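Local coordinates for protein enoyl-CoA hydratase (Mycobacterium avium, PDB 3OC7) that probably catalyses the hydration of enoyl-CoA thioesters in fatty acid metabolism, as a trimeric member of the crotonase family, at residues Leu43-Val56 against Ala98-Pro110. Sequence-based numbering, arbitrary orientation.
Sequences LHQGLRDASSDPAV and AALMRAIVESRLP
Arg108 reaches the last turn of helix 37-52, at Ser51, because its CG stands between the backbone N and the carbonyl carbon (chi1 78°) and its chain is extended from CG to NE. The guanidinium then meets Ser51 side-on, with NE and NH2 both donating to the one atom Ser51 O. Arg108 NE lies 3.1 Å from Ser51 O, in the carbonyl plane and on a lone pair. NH2 approaches the same oxygen from above that plane. Arg108 NH2 also donates to Val56 O at 3.1 Å, with an N-H...O angle of 144°. Three hydrogen bonds to two carbonyls thus fix the rotation of the guanidinium and tie it to Ser51 and to the type I turn from Asp53 to Val56. Leu109 CD2 lies over one guanidinium face, towards its rim. Leu109 CD1 packs on Ala50 CB at 3.8 Å and on Val56 CG1. At the other end, with CG anti to the backbone N (chi1 177°), Leu100 swings CD1 over one face of the His44 ring. This is a CH-pi contact, with Leu100 CD1 4.3 Å from the centroid of the His44 ring. Leu100 CD1 also touches Leu43 CD1 at 4.0 Å, the two side chains crossing at about a right angle. Between these ends, Leu47 CD1 rests against Ile104 CG1 at 4.0 Å. Two waters bridge the gap, one from Leu47 O to Ser107 OG, the other from Ser51 OG to Arg108 N. Helix segments 43-52 and 98-106 run nearly parallel, their axes 10.6 Å apart at closest approach. Both precede parallel strands of the six-stranded crotonase sheet, 58-63 and 111-115. Leu43, Leu47, Ala50 and Val56 pack on strand 21-26, Leu109 touches Val59 of strand 58-63, and helix 212-245 covers Met101 and Val105.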
loop_
_atom_site.group_PDB
_atom_site.type_symbol
_atom_site.label_atom_id
_atom_site.label_comp_id
_atom_site.label_asym_id
_atom_site.label_seq_id
_atom_site.Cartn_x
_atom_site.Cartn_y
_atom_site.Cartn_z
ATOM N N LEU A 43 10.769 18.492 -23.284
ATOM C CA LEU A 43 11.060 17.579 -22.155
ATOM C C LEU A 43 11.627 16.213 -22.594
ATOM O O LEU A 43 12.588 15.701 -21.979
ATOM C CB LEU A 43 9.828 17.352 -21.268
ATOM C CG LEU A 43 9.522 18.192 -20.034
ATOM C CD1 LEU A 43 8.592 17.392 -19.100
ATOM C CD2 LEU A 43 10.776 18.575 -19.263
ATOM N N HIS A 44 11.037 15.598 -23.633
ATOM C CA HIS A 44 11.609 14.370 -24.223
ATOM C C HIS A 44 13.102 14.579 -24.625
ATOM O O HIS A 44 13.976 13.760 -24.279
ATOM C CB HIS A 44 10.785 13.866 -25.439
ATOM C CG HIS A 44 9.504 13.137 -25.091
ATOM N ND1 HIS A 44 9.473 11.796 -24.751
ATOM C CD2 HIS A 44 8.204 13.540 -25.126
ATOM C CE1 HIS A 44 8.219 11.424 -24.539
ATOM N NE2 HIS A 44 7.431 12.464 -24.750
ATOM N N GLN A 45 13.404 15.687 -25.321
ATOM C CA GLN A 45 14.780 15.935 -25.778
ATOM C C GLN A 45 15.731 16.183 -24.591
ATOM O O GLN A 45 16.871 15.691 -24.582
ATOM C CB GLN A 45 14.839 17.096 -26.791
ATOM C CG GLN A 45 16.209 17.278 -27.486
ATOM C CD GLN A 45 16.683 16.017 -28.233
ATOM O OE1 GLN A 45 15.970 15.483 -29.088
ATOM N NE2 GLN A 45 17.876 15.538 -27.903
ATOM N N GLY A 46 15.243 16.899 -23.567
ATOM C CA GLY A 46 16.049 17.124 -22.351
ATOM C C GLY A 46 16.420 15.854 -21.589
ATOM O O GLY A 46 17.557 15.700 -21.110
ATOM N N LEU A 47 15.457 14.945 -21.444
ATOM C CA LEU A 47 15.715 13.632 -20.838
ATOM C C LEU A 47 16.731 12.809 -21.643
ATOM O O LEU A 47 17.595 12.139 -21.057
ATOM C CB LEU A 47 14.397 12.848 -20.635
ATOM C CG LEU A 47 13.389 13.374 -19.595
ATOM C CD1 LEU A 47 11.950 12.830 -19.823
ATOM C CD2 LEU A 47 13.875 13.088 -18.154
ATOM N N ARG A 48 16.650 12.890 -22.973
ATOM C CA ARG A 48 17.598 12.187 -23.842
ATOM C C ARG A 48 19.020 12.770 -23.684
ATOM O O ARG A 48 20.002 12.012 -23.560
ATOM C CB ARG A 48 17.110 12.242 -25.298
ATOM C CG ARG A 48 17.829 11.286 -26.243
ATOM C CD ARG A 48 17.123 11.140 -27.591
ATOM N NE ARG A 48 15.743 10.639 -27.515
ATOM C CZ ARG A 48 15.401 9.354 -27.409
ATOM N NH1 ARG A 48 14.118 9.012 -27.363
ATOM N NH2 ARG A 48 16.329 8.408 -27.353
ATOM N N ASP A 49 19.129 14.101 -23.658
ATOM C CA ASP A 49 20.433 14.769 -23.496
ATOM C C ASP A 49 21.096 14.402 -22.156
ATOM O O ASP A 49 22.303 14.150 -22.105
ATOM C CB ASP A 49 20.294 16.295 -23.622
ATOM C CG ASP A 49 19.998 16.767 -25.055
ATOM O OD1 ASP A 49 20.228 16.006 -26.030
ATOM O OD2 ASP A 49 19.544 17.928 -25.193
ATOM N N ALA A 50 20.312 14.366 -21.074
ATOM C CA ALA A 50 20.830 13.914 -19.775
ATOM C C ALA A 50 21.339 12.461 -19.778
ATOM O O ALA A 50 22.440 12.197 -19.283
ATOM C CB ALA A 50 19.777 14.106 -18.675
ATOM N N SER A 51 20.556 11.521 -20.313
ATOM C CA SER A 51 20.964 10.103 -20.360
ATOM C C SER A 51 22.238 9.852 -21.195
ATOM O O SER A 51 23.025 8.950 -20.864
ATOM C CB SER A 51 19.803 9.227 -20.852
ATOM O OG SER A 51 20.100 7.833 -20.718
ATOM N N SER A 52 22.421 10.656 -22.249
ATOM C CA SER A 52 23.549 10.532 -23.183
ATOM C C SER A 52 24.896 10.976 -22.595
ATOM O O SER A 52 25.958 10.608 -23.115
ATOM C CB SER A 52 23.263 11.323 -24.463
ATOM O OG SER A 52 22.156 10.775 -25.152
ATOM N N ASP A 53 24.858 11.782 -21.531
ATOM C CA ASP A 53 26.080 12.304 -20.894
ATOM C C ASP A 53 26.537 11.363 -19.764
ATOM O O ASP A 53 25.839 11.244 -18.756
ATOM C CB ASP A 53 25.832 13.722 -20.347
ATOM C CG ASP A 53 27.085 14.374 -19.741
ATOM O OD1 ASP A 53 28.120 13.692 -19.551
ATOM O OD2 ASP A 53 27.027 15.587 -19.429
ATOM N N PRO A 54 27.710 10.699 -19.915
ATOM C CA PRO A 54 28.180 9.742 -18.891
ATOM C C PRO A 54 28.468 10.353 -17.507
ATOM O O PRO A 54 28.515 9.617 -16.519
ATOM C CB PRO A 54 29.482 9.179 -19.492
ATOM C CG PRO A 54 29.456 9.543 -20.927
ATOM C CD PRO A 54 28.648 10.797 -21.049
ATOM N N ALA A 55 28.671 11.668 -17.443
ATOM C CA ALA A 55 28.889 12.379 -16.171
ATOM C C ALA A 55 27.613 12.627 -15.318
ATOM O O ALA A 55 27.712 13.016 -14.150
ATOM C CB ALA A 55 29.630 13.702 -16.421
ATOM N N VAL A 56 26.436 12.435 -15.919
ATOM C CA VAL A 56 25.155 12.608 -15.216
ATOM C C VAL A 56 24.693 11.294 -14.564
ATOM O O VAL A 56 24.604 10.250 -15.248
ATOM C CB VAL A 56 24.060 13.174 -16.181
ATOM C CG1 VAL A 56 22.694 13.311 -15.462
ATOM C CG2 VAL A 56 24.480 14.527 -16.763
ATOM N N ALA A 98 0.535 9.916 -21.640
ATOM C CA ALA A 98 1.049 8.583 -21.279
ATOM C C ALA A 98 2.495 8.349 -21.740
ATOM O O ALA A 98 3.327 7.825 -20.972
ATOM C CB ALA A 98 0.118 7.482 -21.814
ATOM N N ALA A 99 2.826 8.770 -22.968
ATOM C CA ALA A 99 4.189 8.589 -23.489
ATOM C C ALA A 99 5.267 9.405 -22.746
ATOM O O ALA A 99 6.405 8.933 -22.577
ATOM C CB ALA A 99 4.223 8.884 -24.998
ATOM N N LEU A 100 4.898 10.606 -22.291
ATOM C CA LEU A 100 5.795 11.432 -21.482
ATOM C C LEU A 100 6.047 10.813 -20.109
ATOM O O LEU A 100 7.201 10.731 -19.665
ATOM C CB LEU A 100 5.294 12.889 -21.382
ATOM C CG LEU A 100 6.113 13.843 -20.490
ATOM C CD1 LEU A 100 7.563 13.986 -20.996
ATOM C CD2 LEU A 100 5.394 15.199 -20.418
ATOM N N MET A 101 4.979 10.394 -19.440
ATOM C CA MET A 101 5.132 9.675 -18.162
ATOM C C MET A 101 5.990 8.417 -18.300
ATOM O O MET A 101 6.890 8.160 -17.475
ATOM C CB MET A 101 3.755 9.330 -17.559
ATOM C CG MET A 101 2.897 10.559 -17.126
ATOM S SD MET A 101 1.404 10.078 -16.192
ATOM C CE MET A 101 0.590 8.995 -17.404
ATOM N N ARG A 102 5.746 7.646 -19.356
ATOM C CA ARG A 102 6.503 6.413 -19.624
ATOM C C ARG A 102 8.023 6.657 -19.868
ATOM O O ARG A 102 8.859 5.854 -19.417
ATOM C CB ARG A 102 5.867 5.586 -20.769
ATOM C CG ARG A 102 6.432 4.156 -20.880
ATOM C CD ARG A 102 5.639 3.195 -21.793
ATOM N NE ARG A 102 6.150 1.823 -21.626
ATOM C CZ ARG A 102 5.438 0.707 -21.737
ATOM N NH1 ARG A 102 4.138 0.737 -22.046
ATOM N NH2 ARG A 102 6.048 -0.464 -21.549
ATOM N N ALA A 103 8.369 7.759 -20.545
ATOM C CA ALA A 103 9.781 8.144 -20.763
ATOM C C ALA A 103 10.520 8.390 -19.431
ATOM O O ALA A 103 11.669 7.960 -19.247
ATOM C CB ALA A 103 9.904 9.373 -21.686
ATOM N N ILE A 104 9.843 9.062 -18.487
ATOM C CA ILE A 104 10.413 9.311 -17.147
ATOM C C ILE A 104 10.610 7.959 -16.413
ATOM O O ILE A 104 11.691 7.677 -15.864
ATOM C CB ILE A 104 9.514 10.295 -16.306
ATOM C CG1 ILE A 104 9.496 11.704 -16.925
ATOM C CG2 ILE A 104 9.963 10.339 -14.821
ATOM C CD1 ILE A 104 8.431 12.611 -16.350
ATOM N N VAL A 105 9.578 7.108 -16.417
ATOM C CA VAL A 105 9.624 5.801 -15.731
ATOM C C VAL A 105 10.699 4.834 -16.310
ATOM O O VAL A 105 11.347 4.092 -15.530
ATOM C CB VAL A 105 8.203 5.146 -15.659
ATOM C CG1 VAL A 105 8.251 3.781 -14.978
ATOM C CG2 VAL A 105 7.235 6.027 -14.885
ATOM N N GLU A 106 10.917 4.864 -17.635
ATOM C CA GLU A 106 11.880 3.961 -18.325
ATOM C C GLU A 106 13.363 4.385 -18.211
ATOM O O GLU A 106 14.258 3.588 -18.525
ATOM C CB GLU A 106 11.513 3.777 -19.822
ATOM C CG GLU A 106 10.272 2.895 -20.062
ATOM C CD GLU A 106 9.889 2.751 -21.549
ATOM O OE1 GLU A 106 10.268 3.618 -22.356
ATOM O OE2 GLU A 106 9.181 1.784 -21.903
ATOM N N SER A 107 13.626 5.640 -17.833
ATOM C CA SER A 107 15.013 6.190 -17.857
ATOM C C SER A 107 16.005 5.420 -16.953
ATOM O O SER A 107 15.633 4.982 -15.867
ATOM C CB SER A 107 14.988 7.670 -17.433
ATOM O OG SER A 107 16.287 8.284 -17.476
ATOM N N ARG A 108 17.260 5.277 -17.394
ATOM C CA ARG A 108 18.365 4.753 -16.543
ATOM C C ARG A 108 18.613 5.624 -15.305
ATOM O O ARG A 108 19.210 5.161 -14.326
ATOM C CB ARG A 108 19.689 4.588 -17.342
ATOM C CG ARG A 108 20.471 5.904 -17.590
ATOM C CD ARG A 108 21.870 5.722 -18.262
ATOM N NE ARG A 108 22.570 7.002 -18.480
ATOM C CZ ARG A 108 23.358 7.612 -17.594
ATOM N NH1 ARG A 108 23.541 7.097 -16.379
ATOM N NH2 ARG A 108 23.955 8.761 -17.918
ATOM N N LEU A 109 18.181 6.890 -15.381
ATOM C CA LEU A 109 18.443 7.920 -14.351
ATOM C C LEU A 109 17.298 8.057 -13.335
ATOM O O LEU A 109 16.124 8.175 -13.740
ATOM C CB LEU A 109 18.652 9.293 -15.023
ATOM C CG LEU A 109 19.802 9.467 -16.016
ATOM C CD1 LEU A 109 19.667 10.777 -16.795
ATOM C CD2 LEU A 109 21.138 9.403 -15.289
ATOM N N PRO A 110 17.621 8.067 -12.018
ATOM C CA PRO A 110 16.642 8.570 -11.035
ATOM C C PRO A 110 16.207 10.027 -11.355
ATOM O O PRO A 110 17.071 10.880 -11.692
ATOM C CB PRO A 110 17.418 8.502 -9.699
ATOM C CG PRO A 110 18.487 7.421 -9.919
ATOM C CD PRO A 110 18.895 7.658 -11.372
HETATM O O HOH W 1 16.327 9.810 -19.675
HETATM O O HOH W 2 17.899 5.886 -20.318
#